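PDB 2V5I: salmonella typhimurium DB7155 bacteriophage DET7 tailspike from Bacteriophage, which serves as a phage receptor-binding protein that probably recognises and hydrolyses the O-antigen polysaccharide of its Salmonella host. Local coordinates for residues A[62-67]-A[85-90]; A[89-94]-A[176-181]; A[311-316]-A[340-345]. One frame throughout, in Å; residues are numbered along the deposited sequence.

Interaction 1. Residues A[62-67]-A[85-90]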
ATOM      1  N   THR A  62      32.680 -19.687  -1.331  1.00 11.98           N
ATOM      2  CA  THR A  62      31.378 -19.873  -0.620  1.00 11.80           C
ATOM      3  C   THR A  62      31.689 -20.303   0.779  1.00 13.96           C
ATOM      4  O   THR A  62      32.203 -21.431   0.959  1.00 12.25           O
ATOM      5  CB  THR A  62      30.581 -20.925  -1.347  1.00 14.12           C
ATOM      6  OG1 THR A  62      30.393 -20.495  -2.701  1.00 21.17           O
ATOM      7  CG2 THR A  62      29.220 -21.132  -0.744  1.00 18.69           C
ATOM      8  N   ILE A  63      31.365 -19.455   1.761  1.00 11.72           N
ATOM      9  CA  ILE A  63      31.718 -19.694   3.151  1.00 11.32           C
ATOM     10  C   ILE A  63      30.439 -20.119   3.792  1.00 11.10           C
ATOM     11  O   ILE A  63      29.497 -19.342   3.861  1.00 13.32           O
ATOM     12  CB  ILE A  63      32.279 -18.445   3.887  1.00 10.56           C
ATOM     13  CG1 ILE A  63      33.447 -17.822   3.073  1.00 13.42           C
ATOM     14  CG2 ILE A  63      32.672 -18.799   5.295  1.00 14.32           C
ATOM     15  CD1 ILE A  63      34.036 -16.598   3.697  1.00 19.87           C
ATOM     16  N   ASN A  64      30.402 -21.369   4.248  1.00  9.40           N
ATOM     17  CA  ASN A  64      29.259 -21.927   4.920  1.00  8.91           C
ATOM     18  C   ASN A  64      29.524 -21.988   6.407  1.00 12.55           C
ATOM     19  O   ASN A  64      30.379 -22.748   6.859  1.00 12.87           O
ATOM     20  CB  ASN A  64      28.974 -23.322   4.349  1.00 11.81           C
ATOM     21  CG  ASN A  64      28.624 -23.276   2.889  1.00 16.91           C
ATOM     22  OD1 ASN A  64      29.267 -23.927   2.039  1.00 29.96           O
ATOM     23  ND2 ASN A  64      27.650 -22.499   2.572  1.00 16.86           N
ATOM     24  N   CYS A  65      28.819 -21.174   7.189  1.00 10.62           N
ATOM     25  CA  CYS A  65      29.077 -21.148   8.626  1.00 10.84           C
ATOM     26  C   CYS A  65      28.113 -22.065   9.359  1.00 12.06           C
ATOM     27  O   CYS A  65      26.897 -21.987   9.150  1.00 13.85           O
ATOM     28  CB  CYS A  65      28.948 -19.738   9.171  1.00 12.43           C
ATOM     29  SG  CYS A  65      30.029 -18.555   8.301  1.00 14.46           S
ATOM     30  N   LYS A  66      28.653 -22.947  10.210  1.00 11.16           N
ATOM     31  CA  LYS A  66      27.867 -23.807  11.103  1.00 11.62           C
ATOM     32  C   LYS A  66      28.405 -23.707  12.538  1.00 12.96           C
ATOM     33  O   LYS A  66      28.337 -24.648  13.320  1.00 14.57           O
ATOM     34  CB  LYS A  66      27.896 -25.273  10.593  1.00 12.81           C
ATOM     35  CG  LYS A  66      27.226 -25.417   9.205  1.00 11.34           C
ATOM     36  CD  LYS A  66      27.002 -26.846   8.757  1.00 12.44           C
ATOM     37  CE  LYS A  66      26.230 -26.905   7.432  1.00 16.82           C
ATOM     38  NZ  LYS A  66      25.851 -28.331   7.033  1.00 18.20           N
ATOM     39  N   ALA A  67      28.898 -22.523  12.872  1.00 11.26           N
ATOM     40  CA  ALA A  67      29.493 -22.200  14.174  1.00 11.56           C
ATOM     41  C   ALA A  67      29.711 -20.691  14.232  1.00 10.00           C
ATOM     42  O   ALA A  67      29.357 -19.987  13.260  1.00 12.93           O
ATOM     43  CB  ALA A  67      30.777 -22.960  14.397  1.00 13.17           C
ATOM     44  N   VAL A  85      30.135 -15.555  -1.243  1.00 10.11           N
ATOM     45  CA  VAL A  85      28.891 -15.645  -0.432  1.00  8.37           C
ATOM     46  C   VAL A  85      29.293 -16.107   0.945  1.00 10.06           C
ATOM     47  O   VAL A  85      30.059 -17.039   1.055  1.00 10.72           O
ATOM     48  CB  VAL A  85      27.882 -16.624  -1.044  1.00 12.26           C
ATOM     49  CG1 VAL A  85      26.697 -16.836  -0.130  1.00 14.51           C
ATOM     50  CG2 VAL A  85      27.427 -16.080  -2.396  1.00 13.16           C
ATOM     51  N   ILE A  86      28.727 -15.484   1.964  1.00  8.98           N
ATOM     52  CA  ILE A  86      28.903 -15.918   3.364  1.00  8.38           C
ATOM     53  C   ILE A  86      27.544 -16.316   3.906  1.00  9.18           C
ATOM     54  O   ILE A  86      26.671 -15.462   4.074  1.00 10.15           O
ATOM     55  CB  ILE A  86      29.527 -14.756   4.232  1.00  8.80           C
ATOM     56  CG1 ILE A  86      30.822 -14.235   3.558  1.00 10.99           C
ATOM     57  CG2 ILE A  86      29.846 -15.274   5.598  1.00 11.42           C
ATOM     58  CD1 ILE A  86      31.445 -13.008   4.288  1.00 13.97           C
ATOM     59  N   ASN A  87      27.344 -17.618   4.119  1.00  8.60           N
ATOM     60  CA  ASN A  87      26.067 -18.155   4.601  1.00  8.68           C
ATOM     61  C   ASN A  87      26.069 -18.348   6.099  1.00 11.16           C
ATOM     62  O   ASN A  87      26.927 -19.037   6.662  1.00 11.54           O
ATOM     63  CB  ASN A  87      25.801 -19.532   3.944  1.00 10.49           C
ATOM     64  CG  ASN A  87      25.552 -19.425   2.456  1.00 17.48           C
ATOM     65  OD1 ASN A  87      26.263 -20.026   1.599  1.00 20.84           O
ATOM     66  ND2 ASN A  87      24.559 -18.660   2.123  1.00 12.82           N
ATOM     67  N   GLN A  88      25.057 -17.778   6.760  1.00 11.53           N
ATOM     68  CA  GLN A  88      24.791 -17.997   8.180  1.00 10.90           C
ATOM     69  C   GLN A  88      25.922 -17.642   9.152  1.00  9.77           C
ATOM     70  O   GLN A  88      26.133 -18.326  10.162  1.00 12.08           O
ATOM     71  CB  GLN A  88      24.254 -19.444   8.468  1.00 13.60           C
ATOM     72  CG  GLN A  88      22.929 -19.796   7.831  1.00 17.50           C
ATOM     73  CD  GLN A  88      22.554 -21.290   7.980  1.00 29.01           C
ATOM     74  OE1 GLN A  88      22.920 -22.125   7.150  1.00 31.70           O
ATOM     75  NE2 GLN A  88      21.819 -21.611   9.016  1.00 30.28           N
ATOM     76  N   PRO A  89      26.643 -16.519   8.884  1.00  9.26           N
ATOM     77  CA  PRO A  89      27.648 -16.129   9.846  1.00 10.11           C
ATOM     78  C   PRO A  89      26.965 -15.753  11.165  1.00 10.19           C
ATOM     79  O   PRO A  89      25.794 -15.341  11.201  1.00  9.93           O
ATOM     80  CB  PRO A  89      28.325 -14.924   9.206  1.00 10.12           C
ATOM     81  CG  PRO A  89      27.252 -14.324   8.380  1.00  9.31           C
ATOM     82  CD  PRO A  89      26.473 -15.512   7.847  1.00  8.14           C
ATOM     83  N   PHE A  90      27.692 -15.910  12.274  1.00  9.98           N
ATOM     84  CA  PHE A  90      27.172 -15.491  13.570  1.00 12.25           C
ATOM     85  C   PHE A  90      28.340 -14.816  14.332  1.00 12.17           C
ATOM     86  O   PHE A  90      29.332 -15.500  14.685  1.00 11.49           O
ATOM     87  CB  PHE A  90      26.642 -16.706  14.364  1.00 11.30           C
ATOM     88  CG  PHE A  90      25.849 -16.357  15.588  1.00 12.72           C
ATOM     89  CD1 PHE A  90      26.481 -16.026  16.785  1.00 12.79           C
ATOM     90  CD2 PHE A  90      24.469 -16.354  15.558  1.00 11.26           C
ATOM     91  CE1 PHE A  90      25.742 -15.709  17.948  1.00 11.43           C
ATOM     92  CE2 PHE A  90      23.721 -16.015  16.680  1.00 14.13           C
ATOM     93  CZ  PHE A  90      24.364 -15.706  17.895  1.00 11.93           C
TER
HETATM   94  O   HOH W   1      25.775 -22.488   6.515  1.00 26.18           O
HETATM   95  O   HOH W   2      30.034 -17.638  11.959  1.00 12.52           O
HETATM   96  O   HOH W   3      26.675 -20.238  11.978  1.00 21.87           O
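T62 meets the neighbouring strand through its CG2 methyl, 3.9 Å from N87 OD1, at the start of a parallel pair formed by two successive rungs of a beta-helix, the fold of the P22 tailspike family. V85 faces T62 in register, and the strand axes diverge by only 9°. I63 follows with both backbone groups engaged: its N donates to V85 O, and its O receives N87 N at 2.8 Å in a nearly straight bond. Its side chain turns to the other face, where it lies beside I86 and points the same way, CD1 resting 4.0 Å from I86 CG1. L40 and F56 extend this apolar patch.

N64 returns to the face of T62 and runs alongside N87. The two side chains have similar first torsions (chi1 -62° in N64, -67° in N87). With the amides side by side and nearly coplanar, N64 ND2 lies 3.0 Å from N87 OD1, at an angle too poor for a hydrogen bond. K18 of the second subunit packs on N64, so this face takes part in a subunit contact.

C65 closes the strand pairing, its N donating to N87 O. Its SG, set beside its own backbone N, lies against P89 CA at 3.7 Å, while CB approaches Q88 O. Q88, with a left-handed backbone, ends the regular pairing, and a water links the two segments there, donating to both C65 O and Q88 OE1. K66 NZ forms a salt bridge with D38 OD1 of the second subunit. At A67 the chains have parted, and two waters take over. One donates to A67 O and accepts from F90 N; the other donates to A67 O at 3.0 Å and to Q88 O at 2.7 Å.

Interaction 2. Residues A[89-94]-A[176-181]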
ATOM      1  N   PRO A  89      26.643 -16.519   8.884  1.00  9.26           N
ATOM      2  CA  PRO A  89      27.648 -16.129   9.846  1.00 10.11           C
ATOM      3  C   PRO A  89      26.965 -15.753  11.165  1.00 10.19           C
ATOM      4  O   PRO A  89      25.794 -15.341  11.201  1.00  9.93           O
ATOM      5  CB  PRO A  89      28.325 -14.924   9.206  1.00 10.12           C
ATOM      6  CG  PRO A  89      27.252 -14.324   8.380  1.00  9.31           C
ATOM      7  CD  PRO A  89      26.473 -15.512   7.847  1.00  8.14           C
ATOM      8  N   PHE A  90      27.692 -15.910  12.274  1.00  9.98           N
ATOM      9  CA  PHE A  90      27.172 -15.491  13.570  1.00 12.25           C
ATOM     10  C   PHE A  90      28.340 -14.816  14.332  1.00 12.17           C
ATOM     11  O   PHE A  90      29.332 -15.500  14.685  1.00 11.49           O
ATOM     12  CB  PHE A  90      26.642 -16.706  14.364  1.00 11.30           C
ATOM     13  CG  PHE A  90      25.849 -16.357  15.588  1.00 12.72           C
ATOM     14  CD1 PHE A  90      26.481 -16.026  16.785  1.00 12.79           C
ATOM     15  CD2 PHE A  90      24.469 -16.354  15.558  1.00 11.26           C
ATOM     16  CE1 PHE A  90      25.742 -15.709  17.948  1.00 11.43           C
ATOM     17  CE2 PHE A  90      23.721 -16.015  16.680  1.00 14.13           C
ATOM     18  CZ  PHE A  90      24.364 -15.706  17.895  1.00 11.93           C
ATOM     19  N   MET A  91      28.243 -13.486  14.574  1.00  9.95           N
ATOM     20  CA  MET A  91      29.248 -12.719  15.313  1.00 11.48           C
ATOM     21  C   MET A  91      28.806 -12.566  16.763  1.00  9.46           C
ATOM     22  O   MET A  91      27.666 -12.157  17.011  1.00 10.20           O
ATOM     23  CB  MET A  91      29.367 -11.342  14.665  1.00 12.01           C
ATOM     24  CG  MET A  91      29.742 -11.396  13.249  1.00 12.29           C
ATOM     25  SD  MET A  91      31.270 -12.244  12.819  1.00 12.28           S
ATOM     26  CE  MET A  91      32.471 -11.324  13.747  1.00 12.88           C
ATOM     27  N   GLU A  92      29.658 -12.947  17.734  1.00  9.14           N
ATOM     28  CA  GLU A  92      29.296 -12.822  19.162  1.00 11.36           C
ATOM     29  C   GLU A  92      30.442 -12.169  19.922  1.00 11.29           C
ATOM     30  O   GLU A  92      31.617 -12.510  19.719  1.00 11.02           O
ATOM     31  CB  GLU A  92      28.984 -14.193  19.741  1.00 11.38           C
ATOM     32  CG  GLU A  92      28.778 -14.166  21.268  1.00 13.60           C
ATOM     33  CD  GLU A  92      28.278 -15.456  21.836  1.00 21.24           C
ATOM     34  OE1 GLU A  92      27.757 -16.330  21.101  1.00 21.41           O
ATOM     35  OE2 GLU A  92      28.368 -15.590  23.083  1.00 23.69           O
ATOM     36  N   SER A  93      30.131 -11.160  20.730  1.00 10.57           N
ATOM     37  CA  SER A  93      31.174 -10.523  21.520  1.00 10.59           C
ATOM     38  C   SER A  93      31.705 -11.483  22.528  1.00 11.16           C
ATOM     39  O   SER A  93      30.977 -12.351  23.002  1.00 11.48           O
ATOM     40  CB  SER A  93      30.700  -9.240  22.206  1.00 10.47           C
ATOM     41  OG  SER A  93      29.634  -9.504  23.143  1.00 13.47           O
ATOM     42  N   LYS A  94      32.957 -11.272  22.888  1.00 12.84           N
ATOM     43  CA  LYS A  94      33.586 -11.995  23.986  1.00 13.41           C
ATOM     44  C   LYS A  94      33.080 -11.472  25.332  1.00 13.95           C
ATOM     45  O   LYS A  94      32.722 -12.247  26.249  1.00 15.13           O
ATOM     46  CB  LYS A  94      35.104 -11.798  23.809  1.00 15.24           C
ATOM     47  CG  LYS A  94      35.930 -12.444  24.820  1.00 20.94           C
ATOM     48  CD  LYS A  94      37.390 -12.554  24.405  1.00 20.91           C
ATOM     49  CE  LYS A  94      38.115 -11.276  24.404  1.00 26.99           C
ATOM     50  NZ  LYS A  94      39.551 -11.560  24.011  1.00 30.44           N
ATOM     51  N   ALA A 176      26.604  -7.682  17.879  1.00  8.65           N
ATOM     52  CA  ALA A 176      27.262  -7.866  16.596  1.00  8.59           C
ATOM     53  C   ALA A 176      27.161  -6.639  15.705  1.00  8.91           C
ATOM     54  O   ALA A 176      26.274  -5.815  15.873  1.00 11.06           O
ATOM     55  CB  ALA A 176      26.621  -9.052  15.858  1.00 10.70           C
ATOM     56  N   ALA A 177      28.145  -6.508  14.814  1.00  7.17           N
ATOM     57  CA  ALA A 177      28.072  -5.546  13.699  1.00  9.70           C
ATOM     58  C   ALA A 177      28.615  -6.143  12.409  1.00  9.50           C
ATOM     59  O   ALA A 177      29.534  -6.904  12.430  1.00 10.65           O
ATOM     60  CB  ALA A 177      28.828  -4.309  14.028  1.00  9.35           C
ATOM     61  N   TYR A 178      27.997  -5.756  11.269  1.00  8.26           N
ATOM     62  CA  TYR A 178      28.476  -6.093   9.977  1.00 10.08           C
ATOM     63  C   TYR A 178      28.791  -4.788   9.267  1.00  9.67           C
ATOM     64  O   TYR A 178      27.948  -3.908   9.163  1.00 10.97           O
ATOM     65  CB  TYR A 178      27.383  -6.885   9.226  1.00 10.14           C
ATOM     66  CG  TYR A 178      27.199  -8.265   9.824  1.00 10.67           C
ATOM     67  CD1 TYR A 178      26.310  -8.488  10.906  1.00 10.12           C
ATOM     68  CD2 TYR A 178      27.929  -9.354   9.339  1.00 10.73           C
ATOM     69  CE1 TYR A 178      26.202  -9.761  11.474  1.00 10.54           C
ATOM     70  CE2 TYR A 178      27.819 -10.621   9.911  1.00  8.27           C
ATOM     71  CZ  TYR A 178      26.931 -10.813  10.951  1.00  8.67           C
ATOM     72  OH  TYR A 178      26.856 -12.104  11.457  1.00  9.22           O
ATOM     73  N   LEU A 179      30.040  -4.638   8.826  1.00  9.60           N
ATOM     74  CA  LEU A 179      30.542  -3.364   8.325  1.00 10.89           C
ATOM     75  C   LEU A 179      31.198  -3.619   6.994  1.00 12.23           C
ATOM     76  O   LEU A 179      32.030  -4.503   6.889  1.00 12.10           O
ATOM     77  CB  LEU A 179      31.576  -2.809   9.310  1.00  9.67           C
ATOM     78  CG  LEU A 179      32.414  -1.626   8.834  1.00 13.91           C
ATOM     79  CD1 LEU A 179      31.543  -0.445   8.458  1.00 14.37           C
ATOM     80  CD2 LEU A 179      33.374  -1.280   9.918  1.00 15.06           C
ATOM     81  N   PHE A 180      30.769  -2.898   5.954  1.00  9.28           N
ATOM     82  CA  PHE A 180      31.375  -2.954   4.638  1.00 10.96           C
ATOM     83  C   PHE A 180      32.075  -1.623   4.404  1.00 10.23           C
ATOM     84  O   PHE A 180      31.403  -0.577   4.345  1.00 10.54           O
ATOM     85  CB  PHE A 180      30.285  -3.151   3.589  1.00 10.40           C
ATOM     86  CG  PHE A 180      29.671  -4.534   3.602  1.00 11.24           C
ATOM     87  CD1 PHE A 180      28.652  -4.838   4.508  1.00 11.93           C
ATOM     88  CD2 PHE A 180      30.070  -5.472   2.705  1.00 11.38           C
ATOM     89  CE1 PHE A 180      28.119  -6.128   4.527  1.00 15.24           C
ATOM     90  CE2 PHE A 180      29.510  -6.700   2.667  1.00 13.84           C
ATOM     91  CZ  PHE A 180      28.528  -7.020   3.557  1.00 12.04           C
ATOM     92  N   ARG A 181      33.398  -1.642   4.168  1.00 10.83           N
ATOM     93  CA  ARG A 181      34.166  -0.419   3.972  1.00 12.21           C
ATOM     94  C   ARG A 181      34.609  -0.381   2.505  1.00 12.55           C
ATOM     95  O   ARG A 181      35.233  -1.344   2.014  1.00 13.42           O
ATOM     96  CB  ARG A 181      35.435  -0.453   4.824  1.00 13.49           C
ATOM     97  CG  ARG A 181      35.232  -0.326   6.298  1.00 16.13           C
ATOM     98  CD  ARG A 181      36.602  -0.279   6.918  1.00 19.35           C
ATOM     99  NE  ARG A 181      36.581  -0.317   8.375  1.00 16.49           N
ATOM    100  CZ  ARG A 181      36.395   0.764   9.131  1.00 23.86           C
ATOM    101  NH1 ARG A 181      36.121   1.929   8.561  1.00 29.92           N
ATOM    102  NH2 ARG A 181      36.406   0.662  10.457  1.00 27.73           N
TER
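The phenol ring of Y178 meets the 89-94 segment with its hydroxyl end, where P89 and M91 both approach obliquely. M91 CG is the nearer of the two, 3.7 Å from Y178 CZ and 3.5 Å from Y178 OH. The pyrrolidine ring of P89 brings CG to 4.0 Å from Y178 CE2. With CG of Y178 set beside its backbone N (chi1 -70°), the ring leaves its strand and extends toward the other segment. The hydroxyl takes no hydrogen bond from this pair of segments, although P89 O lies near; its partner is G172 O, so a buried polar atom is satisfied by a carbonyl of the short strand 172-173.

M91 supplies most of the surface on its side. Its chain folds back at both chi2 and chi3, and the methylene CG, not the sulfur, is what reaches Y178. Its CB meets A176 CB at 3.8 Å, and A176 CB also lies 3.5 Å from M91 O.

These contacts span the interior of the parallel beta-helix. Strand 90-92 belongs to one face of the coil and strand 176-181 to another, their axes crossing at 124° with a closest approach of 6.6 Å, and no backbone hydrogen bond joins them. M91 instead pairs through its backbone with G172 and L174, where strand 85-92 runs parallel to the short strand 172-173, just ahead of A176. I168 and I194 pack around Y178, and I194 also touches A176.

Interaction 3. Residues A[311-316]-A[340-345]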
ATOM      1  N   SER A 311      26.008  27.375  -1.719  1.00 21.93           N
ATOM      2  CA  SER A 311      25.591  28.370  -2.707  1.00 23.79           C
ATOM      3  C   SER A 311      24.617  27.806  -3.718  1.00 24.52           C
ATOM      4  O   SER A 311      23.790  28.549  -4.253  1.00 26.39           O
ATOM      5  CB  SER A 311      26.807  28.944  -3.442  1.00 23.74           C
ATOM      6  OG  SER A 311      27.589  27.914  -3.999  1.00 28.25           O
ATOM      7  N   GLU A 312      24.712  26.506  -3.995  1.00 22.27           N
ATOM      8  CA  GLU A 312      23.801  25.829  -4.909  1.00 21.74           C
ATOM      9  C   GLU A 312      22.533  25.329  -4.196  1.00 20.53           C
ATOM     10  O   GLU A 312      21.417  25.458  -4.727  1.00 20.70           O
ATOM     11  CB  GLU A 312      24.498  24.649  -5.555  1.00 22.72           C
ATOM     12  CG  GLU A 312      23.669  23.955  -6.599  1.00 28.87           C
ATOM     13  CD  GLU A 312      24.450  22.896  -7.354  1.00 36.29           C
ATOM     14  OE1 GLU A 312      25.645  22.691  -7.029  1.00 39.20           O
ATOM     15  OE2 GLU A 312      23.864  22.288  -8.283  1.00 42.34           O
ATOM     16  N   TYR A 313      22.706  24.719  -3.014  1.00 15.76           N
ATOM     17  CA  TYR A 313      21.570  24.230  -2.213  1.00 13.77           C
ATOM     18  C   TYR A 313      21.818  24.628  -0.773  1.00 13.01           C
ATOM     19  O   TYR A 313      22.746  24.084  -0.141  1.00 13.48           O
ATOM     20  CB  TYR A 313      21.458  22.706  -2.252  1.00 13.07           C
ATOM     21  CG  TYR A 313      21.039  22.196  -3.608  1.00 14.31           C
ATOM     22  CD1 TYR A 313      19.715  22.314  -4.030  1.00 16.61           C
ATOM     23  CD2 TYR A 313      21.965  21.700  -4.474  1.00 16.05           C
ATOM     24  CE1 TYR A 313      19.335  21.865  -5.277  1.00 19.40           C
ATOM     25  CE2 TYR A 313      21.603  21.288  -5.755  1.00 20.30           C
ATOM     26  CZ  TYR A 313      20.286  21.376  -6.135  1.00 18.37           C
ATOM     27  OH  TYR A 313      19.932  20.939  -7.392  1.00 23.88           O
ATOM     28  N   PRO A 314      20.968  25.500  -0.195  1.00 14.33           N
ATOM     29  CA  PRO A 314      21.038  25.785   1.233  1.00 12.54           C
ATOM     30  C   PRO A 314      20.892  24.540   2.124  1.00 12.13           C
ATOM     31  O   PRO A 314      20.410  23.479   1.677  1.00 11.20           O
ATOM     32  CB  PRO A 314      19.854  26.719   1.485  1.00 14.55           C
ATOM     33  CG  PRO A 314      19.525  27.290   0.151  1.00 16.69           C
ATOM     34  CD  PRO A 314      19.890  26.264  -0.842  1.00 15.66           C
ATOM     35  N   PHE A 315      21.308  24.659   3.367  1.00 12.90           N
ATOM     36  CA  PHE A 315      21.175  23.561   4.293  1.00 11.90           C
ATOM     37  C   PHE A 315      19.689  23.139   4.380  1.00 11.84           C
ATOM     38  O   PHE A 315      18.779  23.978   4.374  1.00 12.36           O
ATOM     39  CB  PHE A 315      21.719  23.873   5.688  1.00 12.45           C
ATOM     40  CG  PHE A 315      23.232  23.941   5.756  1.00 13.58           C
ATOM     41  CD1 PHE A 315      24.018  22.932   5.228  1.00 17.16           C
ATOM     42  CD2 PHE A 315      23.859  24.990   6.402  1.00 20.85           C
ATOM     43  CE1 PHE A 315      25.406  22.957   5.316  1.00 15.71           C
ATOM     44  CE2 PHE A 315      25.296  25.032   6.494  1.00 18.75           C
ATOM     45  CZ  PHE A 315      26.041  24.038   5.974  1.00 18.30           C
ATOM     46  N   HIS A 316      19.502  21.817   4.343  1.00 11.89           N
ATOM     47  CA  HIS A 316      18.200  21.170   4.381  1.00 10.51           C
ATOM     48  C   HIS A 316      17.487  21.178   3.010  1.00 10.63           C
ATOM     49  O   HIS A 316      16.329  20.794   2.930  1.00 11.67           O
ATOM     50  CB  HIS A 316      17.306  21.676   5.517  1.00 10.63           C
ATOM     51  CG  HIS A 316      17.910  21.481   6.874  1.00 12.82           C
ATOM     52  ND1 HIS A 316      18.263  20.247   7.373  1.00 14.04           N
ATOM     53  CD2 HIS A 316      18.225  22.381   7.831  1.00 14.15           C
ATOM     54  CE1 HIS A 316      18.767  20.401   8.590  1.00 18.25           C
ATOM     55  NE2 HIS A 316      18.757  21.693   8.893  1.00 16.64           N
ATOM     56  N   ASP A 340      14.814  15.571   5.337  1.00 10.29           N
ATOM     57  CA  ASP A 340      15.052  16.945   4.834  1.00 10.34           C
ATOM     58  C   ASP A 340      15.301  16.901   3.329  1.00  8.72           C
ATOM     59  O   ASP A 340      15.285  15.795   2.721  1.00  9.97           O
ATOM     60  CB  ASP A 340      16.161  17.682   5.605  1.00 10.22           C
ATOM     61  CG  ASP A 340      17.611  17.313   5.191  1.00 12.76           C
ATOM     62  OD1 ASP A 340      17.800  16.513   4.268  1.00 13.76           O
ATOM     63  OD2 ASP A 340      18.570  17.844   5.882  1.00 13.86           O
ATOM     64  N   GLY A 341      15.449  18.056   2.694  1.00  9.82           N
ATOM     65  CA  GLY A 341      15.825  18.134   1.317  1.00  9.65           C
ATOM     66  C   GLY A 341      14.794  18.784   0.442  1.00 10.42           C
ATOM     67  O   GLY A 341      13.724  19.148   0.909  1.00 10.89           O
ATOM     68  N   SER A 342      15.155  18.986  -0.809  1.00 10.04           N
ATOM     69  CA  SER A 342      14.270  19.563  -1.826  1.00 10.15           C
ATOM     70  C   SER A 342      13.915  18.557  -2.908  1.00 11.35           C
ATOM     71  O   SER A 342      14.681  17.628  -3.214  1.00 12.81           O
ATOM     72  CB  SER A 342      14.878  20.822  -2.423  1.00 12.85           C
ATOM     73  OG  SER A 342      16.015  20.579  -3.263  1.00 14.46           O
ATOM     74  N   GLY A 343      12.746  18.760  -3.532  1.00 10.95           N
ATOM     75  CA  GLY A 343      12.337  17.900  -4.600  1.00 11.02           C
ATOM     76  C   GLY A 343      11.822  16.587  -4.084  1.00 12.89           C
ATOM     77  O   GLY A 343      11.789  16.325  -2.872  1.00 15.40           O
ATOM     78  N   GLY A 344      11.384  15.761  -5.003  1.00 10.84           N
ATOM     79  CA  GLY A 344      11.104  14.375  -4.681  1.00 12.15           C
ATOM     80  C   GLY A 344       9.673  14.047  -4.249  1.00 11.24           C
ATOM     81  O   GLY A 344       8.804  14.911  -4.175  1.00  9.05           O
ATOM     82  N   TYR A 345       9.496  12.740  -4.002  1.00 11.27           N
ATOM     83  CA  TYR A 345       8.191  12.098  -3.731  1.00 11.00           C
ATOM     84  C   TYR A 345       8.301  11.164  -2.545  1.00 11.68           C
ATOM     85  O   TYR A 345       9.331  10.482  -2.372  1.00 13.94           O
ATOM     86  CB  TYR A 345       7.700  11.346  -4.980  1.00 11.29           C
ATOM     87  CG  TYR A 345       7.398  12.296  -6.128  1.00 10.33           C
ATOM     88  CD1 TYR A 345       8.405  12.758  -6.950  1.00  8.62           C
ATOM     89  CD2 TYR A 345       6.150  12.843  -6.307  1.00 10.70           C
ATOM     90  CE1 TYR A 345       8.150  13.687  -7.967  1.00  9.32           C
ATOM     91  CE2 TYR A 345       5.879  13.746  -7.325  1.00  8.48           C
ATOM     92  CZ  TYR A 345       6.946  14.242  -8.101  1.00  8.12           C
ATOM     93  OH  TYR A 345       6.714  15.144  -9.098  1.00 12.83           O
TER
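H316 donates through ND1 to D340 OD2 at 2.8 Å, in a fairly straight bond of 161°. The acceptor lies near the plane of the imidazole, at its edge, and the donor approaches OD2 from the anti side, slightly out of the carboxylate plane. The two side chains cross at about a right angle, with ring and carboxylate planes 70° apart. D340 OD2 also accepts from D295 N, and D340 OD1, to which H316 does not bond, accepts from S294 N. The loop that holds H316, between strands 290-291 and 323-330, thus rests on the end of a strand of the parallel beta-helix, 335-342. H316 N bonds in turn to D295 OD2, and its ring stacks on H362.

The backbone adds a weak bond, G341 N to H316 O at 2.9 Å with an angle of only 127°. G341 adopts a positive phi, at which a CB would be pressed against the carbonyl oxygen of D340. Y313 reaches the strand only loosely, CE1 lying 4.1 Å from S342 OG. That hydroxyl is instead bonded to Q317 O, just beyond H316.

Overall arrangement
Interactions 1 and 2 both use strand 85-92, and their centres lie 12 Å apart. The first joins it edge to edge with 62-65, its neighbour on the same face of the beta-helix, through backbone hydrogen bonds and, at the strand ends, water; the second carries it across the buried interior to 176-181, through apolar contact without any hydrogen bond between the segments. Interaction 3 lies farther along the chain, 35 Å between centres from interaction 2, on a strand of the same face as 176-181. Partly buried like interaction 1, it depends on a histidine-carboxylate bond that secures a loop. Only interaction 1, of the three, has touching residues that also meet neighbouring subunits.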